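Local atomic coordinates of BluB-like flavoprotein (Clostridium difficile 630, PDB entry 3EO8), a protein that binds flavin mononucleotide and, as a dimeric member of the nitroreductase family, probably works as a flavin-dependent oxidoreductase. Residues F9-V14 and A145-T150; K32-A37 and W46-I51; T94-K99 and M193-V198. All coordinates share one frame; numbering follows the deposited sequence.

Contact 1 of 3, residues F9-V14 and A145-T150; sequences FKRQSV and AIENFT. With FMN (flavin mononucleotide), chain G.
Arg-11 CG lies 3.6 Å from Thr-150 CG2, and that methyl also touches Arg-11 CD. The approach is oblique and purely apolar. On Thr-150 the CG2 methyl takes the place anti to the backbone N, while its hydroxyl is turned back into its own helix. There Thr-150 OG1 donates to Ile-146 O at 2.7 Å, from above the carbonyl plane. The backbone N of Thr-150 bonds to the same oxygen, so Ile-146 O takes two donors.

The methylene chain of Arg-11 bends at chi2 and chi3 and so brings the guanidinium to the FMN phosphate. Arg-11 NH1 donates to FMN O2P at 2.8 Å and Arg-11 NH2 to FMN O3P at 2.9 Å, both at 154°. A weak bond also joins NH2 to O2P. The phosphorus lies in the guanidinium plane, at its edge. This is the phosphate site of the nitroreductase-type flavin fold, set just where helix 4-10 ends. Ser-13 serves it too: its N gives a nearly straight bond of 2.8 Å to FMN O1P, and its OG one of 2.7 Å to FMN O2P.

Glu-147 OE2 stands 4.4 Å from Arg-11 NE, too far for a salt bridge. The carboxylate is tilted 48° from the guanidinium and may bias it electrostatically. Ala-36 O of the second subunit accepts a bond from Arg-11 NH2. Lys-208 and Ser-205 also bind the FMN.

Contact 2 of 3, residues K32-A37 and W46-I51; sequences KAAGAA and WHFVVI
Gly-35 and Trp-46 make the closest backbone approach here, with CA atoms 8.0 Å apart. The C-terminal end of helix 24-35 packs beside the start of strand 47-51, an outermost strand of the chain's antiparallel sheet. This is helix-on-sheet packing in the alpha+beta nitroreductase fold. In the dimer, Phe-48, Val-49 and Val-50 pair in parallel with a strand of the second subunit, so the sheet continues across the interface. Within 32-37, Ala-36 N bonds to Ala-33 O and Ala-37 N to Ala-34 O. No direct hydrogen bond joins 32-37 to 46-51.

Trp-46 carries most of the contact. Its CG sits between the backbone N and the carbonyl carbon (chi1 44°), and the indole reaches Ala-34, Gly-35 and Ala-37. Ala-34 O lies over one face of the ring, 3.8 Å above its plane and offset toward the rim. Ala-37 O meets the ring at its edge, 3.5 Å from Trp-46 CH2. The Ala-37 methyl touches the same carbon. Gly-35 CA comes obliquely to the pyrrole side, 3.7 Å from Trp-46 NE1.

Phe-48 meets the methyl of the same Ala-34. Its CZ lies 3.5 Å from Ala-34 CB, an oblique contact of methyl and ring. Ile-31 and Val-106 also touch this phenyl.

Trp-46 NE1 uses a water as its acceptor. The water oxygen lies in the indole plane, 3.0 Å from Trp-46 NE1, and donates to Gly-35 O at 2.8 Å.

Contact 3 of 3, residues T94-K99 and M193-V198; sequences TLFYLK and MLALGV
Tyr-97 and Ala-195 meet where the two backbones come nearest, their CA atoms 5.1 Å apart. The apolar contacts centre on the Ala-195 methyl. Its CB lies 3.8 Å from Tyr-97 CB. The same methyl is 4.1 Å from Phe-96 CE1, approaching that ring obliquely. Both aromatic residues hold CG between the backbone N and the carbonyl carbon (chi1 74° for Phe-96, 78° for Tyr-97). The Phe-96 ring and the Tyr-97 CB touch the methyl from adjacent positions on one short 3-10 segment, while the Tyr-97 ring goes on to Met-193.

The selenium of Met-193, a selenomethionine, makes a Met-aromatic contact above the face of the Tyr-97 ring, at some distance. Met-193 SE stands 5.3 Å from the ring centroid and 18° off the normal. The chain bends at chi3 and carries the terminal methyl closer, with Met-193 CE 3.8 Å from Tyr-97 CD2. Leu-98 CG lies over the opposite face, offset toward the rim.

No hydrogen bond crosses between 94-99 and 193-198. The polar end of Tyr-97 is used on helix 54-75, where its OH bonds to Met-57 O.

The contact packs the 3-10 segment that follows helix 80-93 against strand 189-197 of the central sheet. Phe-96 also touches the bound FMN, so Phe-96 links this packing to the flavin pocket of the nitroreductase fold.

From the N terminus, segment 9-14 waits longest for its partner: contact 1 closes only at helix 137-155, 131 residues on. Contact 2 opens and closes within that span, joining helix 24-35 to strand 47-51 over a short loop. Contact 3 opens later in the same span but closes at strand 189-197, past contact 1, so contacts 1 and 3 cross. Contacts 2 and 3 follow in series and reach the same sheet without touching. Helix 137-155 touches both other contacts: Asn-148 ND2 probably bonds to Ala-33 O, and Phe-149 packs on Leu-194. Contacts 1 and 2 both also touch the second subunit.

Contact 1 of 3, residues F9-V14 and A145-T150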
loop_
_atom_site.group_PDB
_atom_site.type_symbol
_atom_site.label_atom_id
_atom_site.label_comp_id
_atom_site.label_asym_id
_atom_site.label_seq_id
_atom_site.Cartn_x
_atom_site.Cartn_y
_atom_site.Cartn_z
ATOM N N PHE A 9 -3.653 13.163 11.486
ATOM C CA PHE A 9 -4.762 14.069 11.146
ATOM C C PHE A 9 -4.277 15.409 10.603
ATOM O O PHE A 9 -5.055 16.189 10.068
ATOM C CB PHE A 9 -5.754 14.177 12.302
ATOM C CG PHE A 9 -6.596 12.933 12.447
ATOM C CD1 PHE A 9 -7.614 12.665 11.534
ATOM C CD2 PHE A 9 -6.291 11.977 13.398
ATOM C CE1 PHE A 9 -8.340 11.483 11.619
ATOM C CE2 PHE A 9 -7.010 10.801 13.477
ATOM C CZ PHE A 9 -8.021 10.552 12.583
ATOM N N LYS A 10 -2.976 15.650 10.707
ATOM C CA LYS A 10 -2.333 16.784 10.041
ATOM C C LYS A 10 -2.007 16.480 8.582
ATOM O O LYS A 10 -1.838 17.405 7.781
ATOM C CB LYS A 10 -1.061 17.169 10.789
ATOM C CG LYS A 10 -0.456 18.519 10.420
ATOM C CD LYS A 10 0.654 18.877 11.413
ATOM C CE LYS A 10 1.089 20.307 11.284
ATOM N NZ LYS A 10 2.317 20.539 12.100
ATOM N N ARG A 11 -1.899 15.195 8.237
ATOM C CA ARG A 11 -1.505 14.809 6.902
ATOM C C ARG A 11 -2.504 15.257 5.852
ATOM O O ARG A 11 -3.712 14.938 5.909
ATOM C CB ARG A 11 -1.307 13.288 6.779
ATOM C CG ARG A 11 -0.649 12.836 5.496
ATOM C CD ARG A 11 -1.201 11.526 4.981
ATOM N NE ARG A 11 -2.636 11.580 4.826
ATOM C CZ ARG A 11 -3.257 12.230 3.852
ATOM N NH1 ARG A 11 -2.566 12.847 2.904
ATOM N NH2 ARG A 11 -4.572 12.220 3.814
ATOM N N GLN A 12 -1.972 15.965 4.867
ATOM C CA GLN A 12 -2.712 16.329 3.689
ATOM C C GLN A 12 -1.836 16.093 2.451
ATOM O O GLN A 12 -0.616 15.973 2.564
ATOM C CB GLN A 12 -3.083 17.818 3.776
ATOM C CG GLN A 12 -4.071 18.173 4.872
ATOM C CD GLN A 12 -4.416 19.655 4.841
ATOM O OE1 GLN A 12 -3.744 20.463 5.497
ATOM N NE2 GLN A 12 -5.421 20.032 4.040
ATOM N N SER A 13 -2.435 16.066 1.260
ATOM C CA SER A 13 -1.631 16.143 0.030
ATOM C C SER A 13 -1.186 17.571 -0.249
ATOM O O SER A 13 -1.989 18.436 -0.634
ATOM C CB SER A 13 -2.400 15.596 -1.160
ATOM O OG SER A 13 -2.618 14.240 -0.954
ATOM N N VAL A 14 0.112 17.798 -0.058
ATOM C CA VAL A 14 0.705 19.120 -0.138
ATOM C C VAL A 14 1.181 19.393 -1.551
ATOM O O VAL A 14 2.073 18.711 -2.053
ATOM C CB VAL A 14 1.861 19.249 0.847
ATOM C CG1 VAL A 14 2.568 20.632 0.698
ATOM C CG2 VAL A 14 1.305 18.998 2.268
ATOM N N ALA A 145 5.267 1.518 3.557
ATOM C CA ALA A 145 6.542 2.267 3.635
ATOM C C ALA A 145 6.379 3.751 3.336
ATOM O O ALA A 145 6.901 4.627 4.048
ATOM C CB ALA A 145 7.586 1.635 2.689
ATOM N N ILE A 146 5.652 4.046 2.270
ATOM C CA ILE A 146 5.496 5.460 1.847
ATOM C C ILE A 146 4.634 6.220 2.855
ATOM O O ILE A 146 4.902 7.404 3.168
ATOM C CB ILE A 146 4.947 5.567 0.398
ATOM C CG1 ILE A 146 5.949 5.027 -0.636
ATOM C CG2 ILE A 146 4.584 7.002 0.066
ATOM C CD1 ILE A 146 5.348 4.824 -2.040
ATOM N N GLU A 147 3.688 5.540 3.497
ATOM C CA GLU A 147 2.950 6.192 4.600
ATOM C C GLU A 147 3.826 6.500 5.805
ATOM O O GLU A 147 3.723 7.586 6.335
ATOM C CB GLU A 147 1.683 5.415 4.949
ATOM C CG GLU A 147 0.795 6.066 6.004
ATOM C CD GLU A 147 0.048 7.325 5.541
ATOM O OE1 GLU A 147 0.255 7.778 4.399
ATOM O OE2 GLU A 147 -0.761 7.860 6.370
ATOM N N ASN A 148 4.733 5.592 6.183
ATOM C CA ASN A 148 5.683 5.847 7.259
ATOM C C ASN A 148 6.580 7.061 6.948
ATOM O O ASN A 148 6.846 7.897 7.814
ATOM C CB ASN A 148 6.557 4.594 7.492
ATOM C CG ASN A 148 5.911 3.552 8.405
ATOM O OD1 ASN A 148 4.715 3.579 8.673
ATOM N ND2 ASN A 148 6.733 2.601 8.868
ATOM N N PHE A 149 7.031 7.153 5.703
ATOM C CA PHE A 149 7.805 8.297 5.201
ATOM C C PHE A 149 6.960 9.568 5.342
ATOM O O PHE A 149 7.410 10.566 5.911
ATOM C CB PHE A 149 8.144 8.089 3.728
ATOM C CG PHE A 149 9.092 9.102 3.146
ATOM C CD1 PHE A 149 8.684 10.405 2.879
ATOM C CD2 PHE A 149 10.386 8.717 2.765
ATOM C CE1 PHE A 149 9.570 11.339 2.314
ATOM C CE2 PHE A 149 11.253 9.645 2.205
ATOM C CZ PHE A 149 10.845 10.945 1.989
ATOM N N THR A 150 5.747 9.511 4.820
ATOM C CA THR A 150 4.804 10.642 4.828
ATOM C C THR A 150 4.572 11.225 6.225
ATOM O O THR A 150 4.648 12.451 6.454
ATOM C CB THR A 150 3.474 10.172 4.232
ATOM O OG1 THR A 150 3.695 9.840 2.857
ATOM C CG2 THR A 150 2.380 11.251 4.341
HETATM N N1 FMN G . -2.241 13.446 -5.675
HETATM C C2 FMN G . -1.859 14.138 -6.799
HETATM O O2 FMN G . -2.019 15.362 -6.907
HETATM N N3 FMN G . -1.266 13.471 -7.835
HETATM C C4 FMN G . -1.084 12.119 -7.830
HETATM O O4 FMN G . -0.518 11.568 -8.801
HETATM C C4A FMN G . -1.467 11.410 -6.698
HETATM N N5 FMN G . -1.262 10.045 -6.639
HETATM C C5A FMN G . -1.603 9.340 -5.504
HETATM C C6 FMN G . -1.348 7.981 -5.474
HETATM C C7 FMN G . -1.671 7.255 -4.340
HETATM C C7M FMN G . -1.028 5.915 -4.197
HETATM C C8 FMN G . -2.223 7.908 -3.232
HETATM C C8M FMN G . -2.203 7.230 -1.891
HETATM C C9 FMN G . -2.465 9.272 -3.275
HETATM C C9A FMN G . -2.151 10.007 -4.407
HETATM N N10 FMN G . -2.411 11.374 -4.496
HETATM C C10 FMN G . -2.018 12.081 -5.614
HETATM C "C1'" FMN G . -3.090 12.131 -3.385
HETATM C "C2'" FMN G . -4.607 11.947 -3.372
HETATM O "O2'" FMN G . -5.205 12.716 -4.409
HETATM C "C3'" FMN G . -5.139 12.407 -2.022
HETATM O "O3'" FMN G . -4.582 11.576 -1.010
HETATM C "C4'" FMN G . -6.659 12.440 -1.890
HETATM O "O4'" FMN G . -7.237 13.350 -2.811
HETATM C "C5'" FMN G . -7.020 12.857 -0.459
HETATM O "O5'" FMN G . -6.527 14.163 -0.223
HETATM P P FMN G . -5.632 14.433 1.101
HETATM O O1P FMN G . -5.246 15.882 1.145
HETATM O O2P FMN G . -4.406 13.549 0.933
HETATM O O3P FMN G . -6.354 14.010 2.373
#

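Contact 2 of 3, residues K32-A37 and W46-I51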
loop_
_atom_site.group_PDB
_atom_site.type_symbol
_atom_site.label_atom_id
_atom_site.label_comp_id
_atom_site.label_asym_id
_atom_site.label_seq_id
_atom_site.Cartn_x
_atom_site.Cartn_y
_atom_site.Cartn_z
ATOM N N LYS A 32 14.476 5.986 6.932
ATOM C CA LYS A 32 14.661 4.972 7.984
ATOM C C LYS A 32 13.300 4.513 8.493
ATOM O O LYS A 32 13.067 3.340 8.687
ATOM C CB LYS A 32 15.494 5.524 9.119
ATOM C CG LYS A 32 15.885 4.452 10.149
ATOM C CD LYS A 32 16.676 5.050 11.286
ATOM C CE LYS A 32 16.940 4.017 12.366
ATOM N NZ LYS A 32 17.919 3.031 11.854
ATOM N N ALA A 33 12.387 5.456 8.677
ATOM C CA ALA A 33 11.035 5.120 9.117
ATOM C C ALA A 33 10.309 4.290 8.061
ATOM O O ALA A 33 9.641 3.318 8.394
ATOM C CB ALA A 33 10.260 6.377 9.416
ATOM N N ALA A 34 10.408 4.693 6.797
ATOM C CA ALA A 34 9.829 3.931 5.690
ATOM C C ALA A 34 10.290 2.473 5.702
ATOM O O ALA A 34 9.503 1.534 5.482
ATOM C CB ALA A 34 10.220 4.588 4.335
ATOM N N GLY A 35 11.575 2.293 5.936
ATOM C CA GLY A 35 12.213 0.965 5.934
ATOM C C GLY A 35 11.797 0.049 7.068
ATOM O O GLY A 35 12.048 -1.155 7.028
ATOM N N ALA A 36 11.179 0.633 8.091
ATOM C CA ALA A 36 10.628 -0.129 9.204
ATOM C C ALA A 36 9.206 -0.644 8.950
ATOM O O ALA A 36 8.662 -1.346 9.794
ATOM C CB ALA A 36 10.653 0.720 10.469
ATOM N N ALA A 37 8.600 -0.288 7.811
ATOM C CA ALA A 37 7.247 -0.717 7.470
ATOM C C ALA A 37 7.190 -2.221 7.313
ATOM O O ALA A 37 8.183 -2.838 6.911
ATOM C CB ALA A 37 6.797 -0.056 6.165
ATOM N N TRP A 46 11.496 -1.742 -1.739
ATOM C CA TRP A 46 11.507 -0.298 -1.911
ATOM C C TRP A 46 12.925 0.235 -1.999
ATOM O O TRP A 46 13.826 -0.322 -1.370
ATOM C CB TRP A 46 10.783 0.371 -0.748
ATOM C CG TRP A 46 11.109 -0.178 0.640
ATOM C CD1 TRP A 46 12.261 -0.031 1.348
ATOM C CD2 TRP A 46 10.197 -0.850 1.506
ATOM N NE1 TRP A 46 12.132 -0.615 2.591
ATOM C CE2 TRP A 46 10.872 -1.124 2.706
ATOM C CE3 TRP A 46 8.876 -1.289 1.362
ATOM C CZ2 TRP A 46 10.255 -1.804 3.778
ATOM C CZ3 TRP A 46 8.279 -1.966 2.400
ATOM C CH2 TRP A 46 8.965 -2.202 3.608
ATOM N N HIS A 47 13.099 1.297 -2.790
ATOM C CA HIS A 47 14.367 2.038 -2.864
ATOM C C HIS A 47 14.017 3.497 -3.128
ATOM O O HIS A 47 13.315 3.806 -4.082
ATOM C CB HIS A 47 15.303 1.513 -3.979
ATOM C CG HIS A 47 16.692 2.068 -3.884
ATOM N ND1 HIS A 47 17.668 1.492 -3.103
ATOM C CD2 HIS A 47 17.245 3.178 -4.418
ATOM C CE1 HIS A 47 18.775 2.208 -3.185
ATOM N NE2 HIS A 47 18.544 3.237 -3.978
ATOM N N PHE A 48 14.506 4.395 -2.285
ATOM C CA PHE A 48 14.169 5.802 -2.393
ATOM C C PHE A 48 15.318 6.581 -3.034
ATOM O O PHE A 48 16.407 6.659 -2.451
ATOM C CB PHE A 48 13.868 6.386 -0.992
ATOM C CG PHE A 48 12.686 5.746 -0.332
ATOM C CD1 PHE A 48 12.801 4.494 0.275
ATOM C CD2 PHE A 48 11.447 6.363 -0.353
ATOM C CE1 PHE A 48 11.688 3.871 0.831
ATOM C CE2 PHE A 48 10.336 5.754 0.207
ATOM C CZ PHE A 48 10.449 4.507 0.796
ATOM N N VAL A 49 15.054 7.187 -4.193
ATOM C CA VAL A 49 16.027 8.007 -4.898
ATOM C C VAL A 49 15.717 9.461 -4.646
ATOM O O VAL A 49 14.682 9.956 -5.053
ATOM C CB VAL A 49 16.020 7.714 -6.414
ATOM C CG1 VAL A 49 17.059 8.570 -7.150
ATOM C CG2 VAL A 49 16.279 6.239 -6.650
ATOM N N VAL A 50 16.606 10.146 -3.931
ATOM C CA VAL A 50 16.339 11.503 -3.499
ATOM C C VAL A 50 16.992 12.538 -4.417
ATOM O O VAL A 50 18.220 12.554 -4.583
ATOM C CB VAL A 50 16.888 11.699 -2.087
ATOM C CG1 VAL A 50 16.606 13.124 -1.623
ATOM C CG2 VAL A 50 16.238 10.702 -1.136
ATOM N N ILE A 51 16.179 13.406 -5.017
ATOM C CA ILE A 51 16.673 14.364 -5.983
ATOM C C ILE A 51 16.403 15.778 -5.546
ATOM O O ILE A 51 15.275 16.126 -5.233
ATOM C CB ILE A 51 16.000 14.149 -7.362
ATOM C CG1 ILE A 51 16.319 12.773 -7.891
ATOM C CG2 ILE A 51 16.482 15.191 -8.384
ATOM C CD1 ILE A 51 15.366 12.316 -8.986
HETATM O O HOH W 1 13.742 -1.703 4.904
#

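Contact 3 of 3, residues T94-K99 and M193-V198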
loop_
_atom_site.group_PDB
_atom_site.type_symbol
_atom_site.label_atom_id
_atom_site.label_comp_id
_atom_site.label_asym_id
_atom_site.label_seq_id
_atom_site.Cartn_x
_atom_site.Cartn_y
_atom_site.Cartn_z
ATOM N N THR A 94 0.048 16.528 -11.423
ATOM C CA THR A 94 1.329 15.861 -11.673
ATOM C C THR A 94 2.494 16.880 -11.671
ATOM O O THR A 94 3.404 16.801 -10.842
ATOM C CB THR A 94 1.354 15.039 -12.994
ATOM O OG1 THR A 94 0.141 14.276 -13.148
ATOM C CG2 THR A 94 2.564 14.090 -12.994
ATOM N N LEU A 95 2.460 17.861 -12.569
ATOM C CA LEU A 95 3.645 18.666 -12.782
ATOM C C LEU A 95 3.857 19.715 -11.677
ATOM O O LEU A 95 4.853 20.427 -11.708
ATOM C CB LEU A 95 3.635 19.320 -14.156
ATOM C CG LEU A 95 3.714 18.393 -15.375
ATOM C CD1 LEU A 95 3.523 19.236 -16.681
ATOM C CD2 LEU A 95 5.029 17.649 -15.364
ATOM N N PHE A 96 2.933 19.799 -10.715
ATOM C CA PHE A 96 3.096 20.680 -9.553
ATOM C C PHE A 96 4.279 20.309 -8.675
ATOM O O PHE A 96 4.726 21.127 -7.877
ATOM C CB PHE A 96 1.840 20.679 -8.663
ATOM C CG PHE A 96 1.701 19.439 -7.873
ATOM C CD1 PHE A 96 2.349 19.310 -6.657
ATOM C CD2 PHE A 96 1.010 18.360 -8.382
ATOM C CE1 PHE A 96 2.278 18.164 -5.933
ATOM C CE2 PHE A 96 0.929 17.192 -7.665
ATOM C CZ PHE A 96 1.576 17.081 -6.448
ATOM N N TYR A 97 4.797 19.090 -8.795
ATOM C CA TYR A 97 5.947 18.681 -7.980
ATOM C C TYR A 97 7.150 19.609 -8.148
ATOM O O TYR A 97 7.997 19.689 -7.257
ATOM C CB TYR A 97 6.369 17.227 -8.253
ATOM C CG TYR A 97 7.173 16.998 -9.528
ATOM C CD1 TYR A 97 8.531 17.252 -9.587
ATOM C CD2 TYR A 97 6.570 16.495 -10.649
ATOM C CE1 TYR A 97 9.274 17.044 -10.756
ATOM C CE2 TYR A 97 7.278 16.271 -11.817
ATOM C CZ TYR A 97 8.633 16.552 -11.875
ATOM O OH TYR A 97 9.351 16.360 -13.057
ATOM N N LEU A 98 7.235 20.311 -9.277
ATOM C CA LEU A 98 8.356 21.198 -9.531
ATOM C C LEU A 98 8.372 22.368 -8.536
ATOM O O LEU A 98 9.370 23.043 -8.382
ATOM C CB LEU A 98 8.278 21.750 -10.943
ATOM C CG LEU A 98 8.548 20.701 -12.020
ATOM C CD1 LEU A 98 8.010 21.205 -13.356
ATOM C CD2 LEU A 98 10.051 20.397 -12.099
ATOM N N LYS A 99 7.240 22.577 -7.868
ATOM C CA LYS A 99 7.109 23.621 -6.849
ATOM C C LYS A 99 7.837 23.287 -5.559
ATOM O O LYS A 99 8.011 24.181 -4.714
ATOM C CB LYS A 99 5.628 23.871 -6.561
ATOM C CG LYS A 99 4.838 24.356 -7.775
ATOM C CD LYS A 99 3.358 24.581 -7.463
ATOM C CE LYS A 99 2.703 25.240 -8.674
ATOM N NZ LYS A 99 1.215 25.284 -8.633
HETATM N N MSE A 193 6.152 8.754 -6.897
HETATM C CA MSE A 193 7.001 9.863 -6.489
HETATM C C MSE A 193 6.397 10.562 -5.298
HETATM O O MSE A 193 5.203 10.417 -4.981
HETATM C CB MSE A 193 7.238 10.884 -7.607
HETATM C CG MSE A 193 7.336 10.272 -8.992
HETATM SE SE MSE A 193 7.957 11.452 -10.385
HETATM C CE MSE A 193 6.481 12.664 -10.558
ATOM N N LEU A 194 7.260 11.277 -4.587
ATOM C CA LEU A 194 6.851 12.167 -3.512
ATOM C C LEU A 194 7.391 13.565 -3.796
ATOM O O LEU A 194 8.616 13.737 -4.056
ATOM C CB LEU A 194 7.411 11.693 -2.200
ATOM C CG LEU A 194 6.834 10.418 -1.630
ATOM C CD1 LEU A 194 7.821 9.763 -0.628
ATOM C CD2 LEU A 194 5.533 10.778 -0.976
ATOM N N ALA A 195 6.497 14.554 -3.765
ATOM C CA ALA A 195 6.908 15.965 -3.771
ATOM C C ALA A 195 7.045 16.369 -2.309
ATOM O O ALA A 195 6.085 16.244 -1.545
ATOM C CB ALA A 195 5.860 16.873 -4.481
ATOM N N LEU A 196 8.223 16.866 -1.933
ATOM C CA LEU A 196 8.584 17.045 -0.536
ATOM C C LEU A 196 9.159 18.422 -0.268
ATOM O O LEU A 196 10.076 18.865 -0.951
ATOM C CB LEU A 196 9.625 15.979 -0.136
ATOM C CG LEU A 196 10.174 15.967 1.295
ATOM C CD1 LEU A 196 9.057 15.680 2.358
ATOM C CD2 LEU A 196 11.366 14.942 1.391
ATOM N N GLY A 197 8.645 19.071 0.770
ATOM C CA GLY A 197 9.073 20.421 1.149
ATOM C C GLY A 197 8.422 20.924 2.420
ATOM O O GLY A 197 7.713 20.198 3.108
ATOM N N VAL A 198 8.681 22.182 2.749
ATOM C CA VAL A 198 7.971 22.819 3.829
ATOM C C VAL A 198 6.677 23.309 3.223
ATOM O O VAL A 198 6.700 24.069 2.249
ATOM C CB VAL A 198 8.733 24.009 4.409
ATOM C CG1 VAL A 198 7.861 24.702 5.446
ATOM C CG2 VAL A 198 10.099 23.549 4.997
#